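Local coordinates for rhamnonate dehydratase (Gibberella zeae PH-1, PDB 3FXG) that catalyses the magnesium-dependent dehydration of L-rhamnonate to 2-keto-3-deoxy-L-rhamnonate as a member of the enolase superfamily, at the interface of chains A and B and the interface of chains A and C. Coordinates in Å, arbitrary orientation; residue numbers count along the deposited sequence, not the author numbering. Chains: chain A/B/C, Rhamnonate dehydratase.

Contacts 1 and 3 belong to the same two-fold interface between chains A and B, their C-alpha centres about 28 Å apart, so each recurs with the chains exchanged. Contact 2 joins chain A to chain C, its C-alpha centre about 18 Å from that of contact 3 and about 40 Å from that of contact 1. The segment after helix 279-287 ties contacts 2 and 3 together: A:Glu288 faces chain B, whereas A:Gly289 and A:Arg290 face chain C. B:Arg290 lies at the margin of contact 3. Such coupling would suit the eight-copy deposited assembly, although the coordinates alone do not establish the oligomer in solution.

Contact 1: the interface of chains A and B. Residues chain A 6, 8, 105, 107, 148; chain B 148, 150, 154-155.
The carboxylate of B:Glu150 is held between two arginines of chain A that reach it from different directions. A:Arg148 crosses it obliquely, the guanidinium and carboxylate planes 40° apart, and grips it side-on through syn lone pairs. A:Arg148 NE donates to B:Glu150 OE2 at 2.8 Å. A:Arg148 NH2 donates to B:Glu150 OE1 at 2.9 Å. A:Arg107 comes tip to tip instead, its NH1 meeting B:Glu150 OE1 at 2.9 Å from above the carboxylate plane, so OE1 accepts from both arginines. NH2 of A:Arg148 also reaches the backbone O of B:Arg154 in a longer bond (3.2 Å), lying above the carbonyl plane, while B:Leu155 CD2 lies over the rim of the same guanidinium.

A:Arg107 is bent at chi3 (-58°) and held in plane at its NE/NH2 edge by A:Asp105, whose OD1 and OD2 receive NE and NH2 on syn lone pairs; OD1 also takes the backbone N of A:Arg107. Its guanidinium is sandwiched, with A:Phe8 CB over one face and B:Arg154 CD over the other, 3.5 Å from A:Arg107 CZ. The guanidinium planes of A:Arg107 and B:Arg154 are nearly parallel although the chains cross at about a right angle. Any repulsion between the two charges may be eased by A:Asp105, whose OD2 lies over the guanidinium of B:Arg154, 3.7 Å from its NH1.

In this enolase-superfamily enzyme, A:Arg148 closes helix 128-148, and B:Glu150 and B:Arg154 lie just beyond the matching helix, the latter in 3-10 helix 152-155.

Contact 2: the interface of chains A and C. Residues chain A 289-290; chain C 229, 255, 257-258, 261, 264.
One face of the A:Arg290 guanidinium is overlain by C:Leu261 CD1, 3.4 Å above the plane and offset toward the rim, while C:Asp255 meets its outer edge. This enolase-superfamily contact is an end-on arginine–carboxylate pair set beside a leucine, and it joins two copies of the enzyme in the deposited assembly. A:Arg290 NH1 donates to C:Asp255 OD1 at 3.0 Å, and A:Arg290 NH2 to C:Asp255 OD2 at the same distance. Both oxygens use their syn lone pairs, the NH2 bond is almost straight (176° at H), and the two flat groups are nearly coplanar as they meet tip to tip.

The arginine starts with CG anti to the backbone N (chi1 -163°), then bends at chi2 and chi3, which lays its aliphatic part across the CD1 methyl of C:Leu261. The side chains cross at about a right angle, and C:Leu261 CD1 touches A:Arg290 CG at 3.3 Å. C:Leu261 CD2 points toward the backbone, 3.8 Å from A:Gly289 O. C:Val229 CG2 lies 3.8 Å from A:Arg290 NH2. C:Asp257 OD2, 5.8 Å from A:Arg290 NH1, may add a weak electrostatic pull. C:Asp255 sits in 3-10 helix 253-258, and C:Leu261 in the adjoining helix 259-265.

Contact 3: the interface of chains A and B. Residues chain A 280-281, 284, 288, 314; chain B 290, 316-319.
Helix 279-287 of chain A, in this enolase-superfamily enzyme, packs on the chain B segment that ends helix 305-316 and continues through B:Asp319. The dense part centres on B:Ala317 and B:Tyr318. B:Ala317 CB presses on A:Leu314 CD1 at 3.3 Å, a tight carbon contact. A:Arg284, its CG in the crowded position between backbone N and carbonyl carbon (chi1 85°), extends across B:Tyr318 with CD over one face of the ring, 3.9 Å from its centroid. Its guanidinium is almost parallel to the ring, and A:Arg284 NH1 donates to B:Ala317 O (2.8 Å) in the carbonyl plane. The B:Tyr318 hydroxyl OH donates to A:Glu288 OE2 at 2.6 Å, tip to tip and nearly coplanar, on the carboxylate's anti lone pair. Water 3, 2.6 Å from B:Tyr318 OH, bridges it to A:Arg284 O.

Water-mediated links mark the looser side. A:Tyr281 OH still donates directly to B:Asp319 OD1 (2.7 Å), on the syn lone pair of that oxygen with the side chains crossed at about a right angle, but B:Asp319 OD2 reaches A:Arg284 NH1 through water 1. A:Arg280 NE meets B:Ala316 O at 3.2 Å, from well above the carbonyl plane, and its NH2 binds water 2, which also contacts B:Asp319 OD1 and B:Ala316 O.

Contact 1: the interface of chains A and B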
ATOM      1  N   LYS A   6     -14.228  14.502 -49.907  1.00 18.64           N
ATOM      2  CA  LYS A   6     -12.943  14.675 -50.568  1.00 21.20           C
ATOM      3  C   LYS A   6     -12.283  13.355 -50.953  1.00 22.68           C
ATOM      4  O   LYS A   6     -12.267  12.399 -50.171  1.00 22.06           O
ATOM      5  CB  LYS A   6     -12.014  15.481 -49.656  1.00 22.00           C
ATOM      6  CG  LYS A   6     -10.703  15.921 -50.284  1.00 25.90           C
ATOM      7  CD  LYS A   6      -9.873  16.721 -49.284  1.00 26.64           C
ATOM      8  CE  LYS A   6      -8.605  17.284 -49.921  1.00 30.25           C
ATOM      9  NZ  LYS A   6      -7.747  16.212 -50.509  1.00 31.81           N
ATOM     10  N   PHE A   8      -9.165  11.835 -51.151  1.00 23.31           N
ATOM     11  CA  PHE A   8      -7.808  12.044 -50.656  1.00 20.78           C
ATOM     12  C   PHE A   8      -6.786  11.145 -51.342  1.00 18.90           C
ATOM     13  O   PHE A   8      -7.010   9.949 -51.504  1.00 17.37           O
ATOM     14  CB  PHE A   8      -7.764  11.793 -49.146  1.00 19.38           C
ATOM     15  CG  PHE A   8      -6.919  12.779 -48.388  1.00 19.19           C
ATOM     16  CD1 PHE A   8      -7.443  14.005 -47.996  1.00 17.83           C
ATOM     17  CD2 PHE A   8      -5.597  12.485 -48.074  1.00 18.43           C
ATOM     18  CE1 PHE A   8      -6.664  14.926 -47.297  1.00 18.40           C
ATOM     19  CE2 PHE A   8      -4.809  13.401 -47.377  1.00 18.73           C
ATOM     20  CZ  PHE A   8      -5.345  14.622 -46.988  1.00 17.31           C
ATOM     21  N   ASP A 105      -4.055   5.160 -47.025  1.00 13.53           N
ATOM     22  CA  ASP A 105      -4.607   6.506 -46.935  1.00 14.48           C
ATOM     23  C   ASP A 105      -3.764   7.162 -45.846  1.00 14.27           C
ATOM     24  O   ASP A 105      -3.753   6.698 -44.708  1.00 14.62           O
ATOM     25  CB  ASP A 105      -6.074   6.455 -46.489  1.00 16.07           C
ATOM     26  CG  ASP A 105      -6.764   7.807 -46.581  1.00 17.41           C
ATOM     27  OD1 ASP A 105      -6.170   8.820 -46.150  1.00 17.37           O
ATOM     28  OD2 ASP A 105      -7.907   7.857 -47.079  1.00 18.47           O
ATOM     29  N   ARG A 107      -4.263   9.571 -44.072  1.00 12.80           N
ATOM     30  CA  ARG A 107      -5.049  10.091 -42.958  1.00 12.64           C
ATOM     31  C   ARG A 107      -5.224   9.035 -41.872  1.00 12.48           C
ATOM     32  O   ARG A 107      -5.662   9.345 -40.759  1.00 13.37           O
ATOM     33  CB  ARG A 107      -6.417  10.572 -43.448  1.00 12.63           C
ATOM     34  CG  ARG A 107      -6.345  11.820 -44.326  1.00 12.52           C
ATOM     35  CD  ARG A 107      -7.701  12.148 -44.930  1.00 11.39           C
ATOM     36  NE  ARG A 107      -8.211  11.028 -45.717  1.00 11.02           N
ATOM     37  CZ  ARG A 107      -9.384  11.022 -46.342  1.00 11.72           C
ATOM     38  NH1 ARG A 107     -10.180  12.079 -46.279  1.00 11.82           N
ATOM     39  NH2 ARG A 107      -9.759   9.955 -47.036  1.00 13.46           N
ATOM     40  N   ARG A 148      -3.895  19.403 -47.508  1.00 14.00           N
ATOM     41  CA  ARG A 148      -4.988  20.279 -47.090  1.00 15.16           C
ATOM     42  C   ARG A 148      -4.606  21.753 -47.103  1.00 14.49           C
ATOM     43  O   ARG A 148      -5.450  22.618 -46.883  1.00 15.28           O
ATOM     44  CB  ARG A 148      -5.457  19.904 -45.683  1.00 16.77           C
ATOM     45  CG  ARG A 148      -6.122  18.546 -45.607  1.00 18.79           C
ATOM     46  CD  ARG A 148      -6.447  18.179 -44.184  1.00 20.79           C
ATOM     47  NE  ARG A 148      -7.172  16.916 -44.116  1.00 20.88           N
ATOM     48  CZ  ARG A 148      -7.028  16.035 -43.135  1.00 21.54           C
ATOM     49  NH1 ARG A 148      -6.180  16.283 -42.143  1.00 25.52           N
ATOM     50  NH2 ARG A 148      -7.729  14.912 -43.144  1.00 19.31           N
TER
ATOM     51  N   ARG B 148     -14.082  21.290 -44.655  1.00 15.02           N
ATOM     52  CA  ARG B 148     -13.060  20.523 -45.363  1.00 15.29           C
ATOM     53  C   ARG B 148     -13.618  19.451 -46.297  1.00 14.23           C
ATOM     54  O   ARG B 148     -12.864  18.789 -47.005  1.00 15.15           O
ATOM     55  CB  ARG B 148     -12.114  19.866 -44.363  1.00 18.10           C
ATOM     56  CG  ARG B 148     -11.220  20.850 -43.636  1.00 18.77           C
ATOM     57  CD  ARG B 148     -10.400  20.150 -42.596  1.00 21.25           C
ATOM     58  NE  ARG B 148      -9.477  21.061 -41.931  1.00 21.11           N
ATOM     59  CZ  ARG B 148      -9.159  20.971 -40.647  1.00 21.37           C
ATOM     60  NH1 ARG B 148      -9.695  20.012 -39.905  1.00 26.03           N
ATOM     61  NH2 ARG B 148      -8.313  21.834 -40.107  1.00 20.25           N
ATOM     62  N   GLU B 150     -14.829  16.627 -45.513  1.00 13.86           N
ATOM     63  CA  GLU B 150     -14.336  15.325 -45.069  1.00 14.27           C
ATOM     64  C   GLU B 150     -15.167  14.811 -43.896  1.00 12.59           C
ATOM     65  O   GLU B 150     -15.756  15.595 -43.149  1.00 12.97           O
ATOM     66  CB  GLU B 150     -12.869  15.420 -44.620  1.00 14.88           C
ATOM     67  CG  GLU B 150     -11.884  15.817 -45.707  1.00 16.67           C
ATOM     68  CD  GLU B 150     -10.433  15.734 -45.248  1.00 19.83           C
ATOM     69  OE1 GLU B 150      -9.977  14.623 -44.903  1.00 14.93           O
ATOM     70  OE2 GLU B 150      -9.746  16.781 -45.236  1.00 19.93           O
ATOM     71  N   ARG B 154     -12.158  10.990 -40.595  1.00 10.49           N
ATOM     72  CA  ARG B 154     -10.933  11.209 -41.367  1.00  9.96           C
ATOM     73  C   ARG B 154     -10.106  12.359 -40.792  1.00 10.25           C
ATOM     74  O   ARG B 154      -8.995  12.615 -41.250  1.00  8.93           O
ATOM     75  CB  ARG B 154     -11.254  11.522 -42.831  1.00 10.27           C
ATOM     76  CG  ARG B 154     -11.826  10.361 -43.628  1.00 10.34           C
ATOM     77  CD  ARG B 154     -10.843   9.200 -43.751  1.00 12.14           C
ATOM     78  NE  ARG B 154     -11.354   8.179 -44.662  1.00 12.51           N
ATOM     79  CZ  ARG B 154     -10.839   6.960 -44.803  1.00 13.59           C
ATOM     80  NH1 ARG B 154      -9.781   6.588 -44.093  1.00 10.17           N
ATOM     81  NH2 ARG B 154     -11.399   6.106 -45.653  1.00 12.65           N
ATOM     82  N   LEU B 155     -10.656  13.048 -39.797  1.00  9.47           N
ATOM     83  CA  LEU B 155      -9.976  14.175 -39.164  1.00 11.13           C
ATOM     84  C   LEU B 155      -9.375  13.831 -37.802  1.00 11.19           C
ATOM     85  O   LEU B 155      -8.573  14.597 -37.262  1.00 12.29           O
ATOM     86  CB  LEU B 155     -10.953  15.340 -38.977  1.00 11.38           C
ATOM     87  CG  LEU B 155     -11.597  15.933 -40.231  1.00 13.40           C
ATOM     88  CD1 LEU B 155     -12.526  17.075 -39.825  1.00 13.38           C
ATOM     89  CD2 LEU B 155     -10.518  16.430 -41.181  1.00 13.57           C
TER

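Contact 2: the interface of chains A and C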
ATOM      1  N   GLY A 289       2.230   8.048 -10.091  1.00 14.40           N
ATOM      2  CA  GLY A 289       2.922   8.487  -8.893  1.00 15.22           C
ATOM      3  C   GLY A 289       3.123   9.988  -8.877  1.00 15.54           C
ATOM      4  O   GLY A 289       3.352  10.581  -7.823  1.00 15.32           O
ATOM      5  N   ARG A 290       3.042  10.606 -10.053  1.00 13.64           N
ATOM      6  CA  ARG A 290       3.205  12.048 -10.167  1.00 14.73           C
ATOM      7  C   ARG A 290       4.495  12.483  -9.451  1.00 15.45           C
ATOM      8  O   ARG A 290       4.499  13.426  -8.655  1.00 15.53           O
ATOM      9  CB  ARG A 290       1.968  12.742  -9.573  1.00 16.32           C
ATOM     10  CG  ARG A 290       1.776  14.205  -9.962  1.00 23.00           C
ATOM     11  CD  ARG A 290       0.426  14.478 -10.669  1.00 18.93           C
ATOM     12  NE  ARG A 290      -0.745  13.978  -9.944  1.00 16.30           N
ATOM     13  CZ  ARG A 290      -1.807  14.715  -9.615  1.00 17.11           C
ATOM     14  NH1 ARG A 290      -2.825  14.165  -8.963  1.00 15.19           N
ATOM     15  NH2 ARG A 290      -1.850  16.006  -9.915  1.00 14.53           N
TER
ATOM     16  N   VAL C 229      -0.468  21.426  -8.633  1.00 10.60           N
ATOM     17  CA  VAL C 229       0.403  20.886  -7.598  1.00 10.81           C
ATOM     18  C   VAL C 229       1.781  21.530  -7.508  1.00 11.57           C
ATOM     19  O   VAL C 229       2.163  22.020  -6.447  1.00  9.29           O
ATOM     20  CB  VAL C 229       0.567  19.353  -7.744  1.00 10.77           C
ATOM     21  CG1 VAL C 229       1.621  18.842  -6.758  1.00  9.56           C
ATOM     22  CG2 VAL C 229      -0.773  18.662  -7.474  1.00  9.55           C
ATOM     23  N   ASP C 255      -9.129  17.622  -8.961  1.00 11.07           N
ATOM     24  CA  ASP C 255      -7.870  16.994  -8.562  1.00 12.16           C
ATOM     25  C   ASP C 255      -7.576  17.019  -7.068  1.00 12.57           C
ATOM     26  O   ASP C 255      -6.475  17.367  -6.643  1.00 12.80           O
ATOM     27  CB  ASP C 255      -6.703  17.626  -9.337  1.00 12.83           C
ATOM     28  CG  ASP C 255      -5.382  16.892  -9.119  1.00 14.62           C
ATOM     29  OD1 ASP C 255      -5.415  15.668  -8.881  1.00 11.98           O
ATOM     30  OD2 ASP C 255      -4.311  17.534  -9.201  1.00 13.05           O
ATOM     31  N   ASP C 257      -7.076  14.588  -5.383  1.00 13.47           N
ATOM     32  CA  ASP C 257      -6.044  13.581  -5.157  1.00 14.12           C
ATOM     33  C   ASP C 257      -4.680  14.268  -5.068  1.00 13.76           C
ATOM     34  O   ASP C 257      -3.753  13.748  -4.450  1.00 14.54           O
ATOM     35  CB  ASP C 257      -6.004  12.554  -6.294  1.00 17.54           C
ATOM     36  CG  ASP C 257      -7.255  11.694  -6.360  1.00 20.08           C
ATOM     37  OD1 ASP C 257      -7.831  11.387  -5.295  1.00 21.02           O
ATOM     38  OD2 ASP C 257      -7.650  11.312  -7.482  1.00 23.12           O
ATOM     39  N   GLY C 258      -4.568  15.436  -5.693  1.00 11.40           N
ATOM     40  CA  GLY C 258      -3.314  16.171  -5.683  1.00 12.20           C
ATOM     41  C   GLY C 258      -2.845  16.649  -4.321  1.00 11.34           C
ATOM     42  O   GLY C 258      -1.667  16.960  -4.138  1.00  9.83           O
ATOM     43  N   LEU C 261       0.069  14.922  -2.710  1.00 10.55           N
ATOM     44  CA  LEU C 261       1.376  15.358  -3.197  1.00 11.84           C
ATOM     45  C   LEU C 261       1.777  16.664  -2.520  1.00 12.15           C
ATOM     46  O   LEU C 261       2.946  16.878  -2.187  1.00 10.53           O
ATOM     47  CB  LEU C 261       1.329  15.555  -4.715  1.00 11.02           C
ATOM     48  CG  LEU C 261       1.004  14.297  -5.526  1.00 14.54           C
ATOM     49  CD1 LEU C 261       0.639  14.683  -6.940  1.00 12.31           C
ATOM     50  CD2 LEU C 261       2.195  13.346  -5.503  1.00 15.00           C
ATOM     51  N   ARG C 264       2.882  15.944   0.972  1.00 11.12           N
ATOM     52  CA  ARG C 264       4.193  15.297   1.008  1.00 11.14           C
ATOM     53  C   ARG C 264       5.260  16.388   1.075  1.00 12.21           C
ATOM     54  O   ARG C 264       6.252  16.260   1.786  1.00 10.22           O
ATOM     55  CB  ARG C 264       4.429  14.440  -0.247  1.00 11.26           C
ATOM     56  CG  ARG C 264       5.848  13.874  -0.342  1.00 13.79           C
ATOM     57  CD  ARG C 264       6.014  12.845  -1.474  1.00 15.32           C
ATOM     58  NE  ARG C 264       5.830  13.422  -2.804  1.00 14.65           N
ATOM     59  CZ  ARG C 264       5.938  12.733  -3.938  1.00 15.31           C
ATOM     60  NH1 ARG C 264       6.232  11.441  -3.900  1.00 15.92           N
ATOM     61  NH2 ARG C 264       5.746  13.333  -5.106  1.00 12.14           N
TER

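Contact 3: the interface of chains A and B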
ATOM      1  N   ARG A 280       3.403   5.294 -25.578  1.00 11.22           N
ATOM      2  CA  ARG A 280       2.447   5.686 -24.551  1.00 10.17           C
ATOM      3  C   ARG A 280       2.607   4.787 -23.332  1.00 10.12           C
ATOM      4  O   ARG A 280       2.334   5.196 -22.204  1.00  9.66           O
ATOM      5  CB  ARG A 280       1.009   5.618 -25.090  1.00 10.17           C
ATOM      6  CG  ARG A 280       0.552   4.268 -25.661  1.00 10.68           C
ATOM      7  CD  ARG A 280      -0.883   4.399 -26.198  1.00 12.35           C
ATOM      8  NE  ARG A 280      -1.439   3.168 -26.762  1.00 13.34           N
ATOM      9  CZ  ARG A 280      -1.423   2.850 -28.055  1.00 14.86           C
ATOM     10  NH1 ARG A 280      -0.867   3.668 -28.942  1.00 10.35           N
ATOM     11  NH2 ARG A 280      -1.992   1.722 -28.467  1.00 13.70           N
ATOM     12  N   TYR A 281       3.080   3.568 -23.565  1.00  9.36           N
ATOM     13  CA  TYR A 281       3.287   2.603 -22.490  1.00 10.91           C
ATOM     14  C   TYR A 281       4.496   2.990 -21.652  1.00 11.93           C
ATOM     15  O   TYR A 281       4.535   2.743 -20.445  1.00  9.73           O
ATOM     16  CB  TYR A 281       3.490   1.215 -23.087  1.00 11.29           C
ATOM     17  CG  TYR A 281       2.322   0.790 -23.938  1.00  9.86           C
ATOM     18  CD1 TYR A 281       1.097   0.469 -23.355  1.00 11.29           C
ATOM     19  CD2 TYR A 281       2.426   0.744 -25.325  1.00  9.03           C
ATOM     20  CE1 TYR A 281      -0.000   0.112 -24.135  1.00 10.83           C
ATOM     21  CE2 TYR A 281       1.336   0.390 -26.116  1.00 11.09           C
ATOM     22  CZ  TYR A 281       0.128   0.074 -25.511  1.00 10.62           C
ATOM     23  OH  TYR A 281      -0.954  -0.279 -26.281  1.00 11.85           O
ATOM     24  N   ARG A 284       3.400   6.294 -19.581  1.00 11.09           N
ATOM     25  CA  ARG A 284       2.380   6.136 -18.547  1.00 11.40           C
ATOM     26  C   ARG A 284       3.058   5.981 -17.183  1.00 11.49           C
ATOM     27  O   ARG A 284       2.534   6.431 -16.159  1.00 10.79           O
ATOM     28  CB  ARG A 284       1.487   4.921 -18.836  1.00 10.98           C
ATOM     29  CG  ARG A 284       2.019   3.589 -18.331  1.00 11.56           C
ATOM     30  CD  ARG A 284       1.124   2.434 -18.792  1.00 12.43           C
ATOM     31  NE  ARG A 284       1.545   1.152 -18.222  1.00 13.90           N
ATOM     32  CZ  ARG A 284       1.023  -0.025 -18.557  1.00 13.67           C
ATOM     33  NH1 ARG A 284       0.056  -0.091 -19.463  1.00 12.38           N
ATOM     34  NH2 ARG A 284       1.466  -1.138 -17.985  1.00 11.81           N
ATOM     35  N   GLU A 288       2.561   8.011 -13.576  1.00 13.23           N
ATOM     36  CA  GLU A 288       2.118   7.274 -12.390  1.00 14.29           C
ATOM     37  C   GLU A 288       2.923   7.726 -11.176  1.00 14.00           C
ATOM     38  O   GLU A 288       4.150   7.770 -11.221  1.00 15.81           O
ATOM     39  CB  GLU A 288       2.314   5.761 -12.564  1.00 15.47           C
ATOM     40  CG  GLU A 288       1.590   5.151 -13.748  1.00 18.94           C
ATOM     41  CD  GLU A 288       1.736   3.638 -13.808  1.00 20.87           C
ATOM     42  OE1 GLU A 288       2.663   3.095 -13.169  1.00 20.48           O
ATOM     43  OE2 GLU A 288       0.927   2.995 -14.509  1.00 22.37           O
ATOM     44  N   LEU A 314      -2.801  11.723 -21.778  1.00 12.12           N
ATOM     45  CA  LEU A 314      -2.732  11.004 -20.511  1.00 11.54           C
ATOM     46  C   LEU A 314      -2.189  11.949 -19.442  1.00 10.73           C
ATOM     47  O   LEU A 314      -2.729  12.035 -18.342  1.00 11.24           O
ATOM     48  CB  LEU A 314      -1.822   9.779 -20.641  1.00 13.82           C
ATOM     49  CG  LEU A 314      -1.642   8.916 -19.384  1.00 18.35           C
ATOM     50  CD1 LEU A 314      -1.211   7.515 -19.788  1.00 19.71           C
ATOM     51  CD2 LEU A 314      -0.625   9.546 -18.451  1.00 18.89           C
TER
ATOM     52  N   ARG B 290      -7.505  -0.415 -12.839  1.00 12.23           N
ATOM     53  CA  ARG B 290      -7.937  -1.328 -13.887  1.00 11.63           C
ATOM     54  C   ARG B 290      -8.964  -2.337 -13.367  1.00 12.34           C
ATOM     55  O   ARG B 290      -8.833  -3.549 -13.555  1.00 11.08           O
ATOM     56  CB  ARG B 290      -6.704  -2.021 -14.478  1.00 14.26           C
ATOM     57  CG  ARG B 290      -5.674  -0.986 -14.971  1.00 17.44           C
ATOM     58  CD  ARG B 290      -4.314  -1.568 -15.347  1.00 18.01           C
ATOM     59  NE  ARG B 290      -4.369  -2.384 -16.555  1.00 14.11           N
ATOM     60  CZ  ARG B 290      -3.305  -2.945 -17.123  1.00 13.60           C
ATOM     61  NH1 ARG B 290      -2.096  -2.777 -16.599  1.00 12.39           N
ATOM     62  NH2 ARG B 290      -3.453  -3.687 -18.212  1.00 10.35           N
ATOM     63  N   ALA B 316      -6.031   3.996 -23.670  1.00  7.77           N
ATOM     64  CA  ALA B 316      -5.179   3.265 -24.604  1.00  9.09           C
ATOM     65  C   ALA B 316      -3.802   2.962 -24.016  1.00 10.29           C
ATOM     66  O   ALA B 316      -3.171   1.969 -24.380  1.00 10.35           O
ATOM     67  CB  ALA B 316      -5.035   4.053 -25.903  1.00 11.11           C
ATOM     68  N   ALA B 317      -3.332   3.818 -23.116  1.00  9.86           N
ATOM     69  CA  ALA B 317      -2.030   3.610 -22.488  1.00 10.88           C
ATOM     70  C   ALA B 317      -2.074   2.395 -21.562  1.00 11.22           C
ATOM     71  O   ALA B 317      -1.031   1.883 -21.145  1.00 11.04           O
ATOM     72  CB  ALA B 317      -1.621   4.850 -21.704  1.00 11.76           C
ATOM     73  N   TYR B 318      -3.284   1.941 -21.241  1.00 10.72           N
ATOM     74  CA  TYR B 318      -3.476   0.778 -20.377  1.00 11.53           C
ATOM     75  C   TYR B 318      -4.283  -0.303 -21.097  1.00 11.79           C
ATOM     76  O   TYR B 318      -4.773  -1.250 -20.480  1.00 11.31           O
ATOM     77  CB  TYR B 318      -4.188   1.194 -19.088  1.00 11.94           C
ATOM     78  CG  TYR B 318      -3.317   2.038 -18.188  1.00 12.71           C
ATOM     79  CD1 TYR B 318      -2.378   1.448 -17.344  1.00 13.06           C
ATOM     80  CD2 TYR B 318      -3.388   3.429 -18.228  1.00 12.58           C
ATOM     81  CE1 TYR B 318      -1.524   2.225 -16.564  1.00 13.84           C
ATOM     82  CE2 TYR B 318      -2.541   4.216 -17.456  1.00 12.84           C
ATOM     83  CZ  TYR B 318      -1.610   3.610 -16.630  1.00 15.31           C
ATOM     84  OH  TYR B 318      -0.752   4.385 -15.887  1.00 16.25           O
ATOM     85  N   ASP B 319      -4.410  -0.145 -22.409  1.00 12.18           N
ATOM     86  CA  ASP B 319      -5.141  -1.087 -23.246  1.00 11.80           C
ATOM     87  C   ASP B 319      -6.574  -1.330 -22.794  1.00 12.56           C
ATOM     88  O   ASP B 319      -7.127  -2.406 -23.005  1.00 12.88           O
ATOM     89  CB  ASP B 319      -4.390  -2.420 -23.333  1.00 13.52           C
ATOM     90  CG  ASP B 319      -3.025  -2.274 -23.985  1.00 14.27           C
ATOM     91  OD1 ASP B 319      -2.938  -1.615 -25.041  1.00 14.53           O
ATOM     92  OD2 ASP B 319      -2.044  -2.823 -23.444  1.00 15.48           O
TER
HETATM   93  O   HOH W   1      -1.554  -1.954 -20.872  1.00 15.95           O
HETATM   94  O   HOH W   2      -4.274   0.360 -26.838  1.00 20.26           O
HETATM   95  O   HOH W   3      -0.356   6.932 -15.724  1.00 27.42           O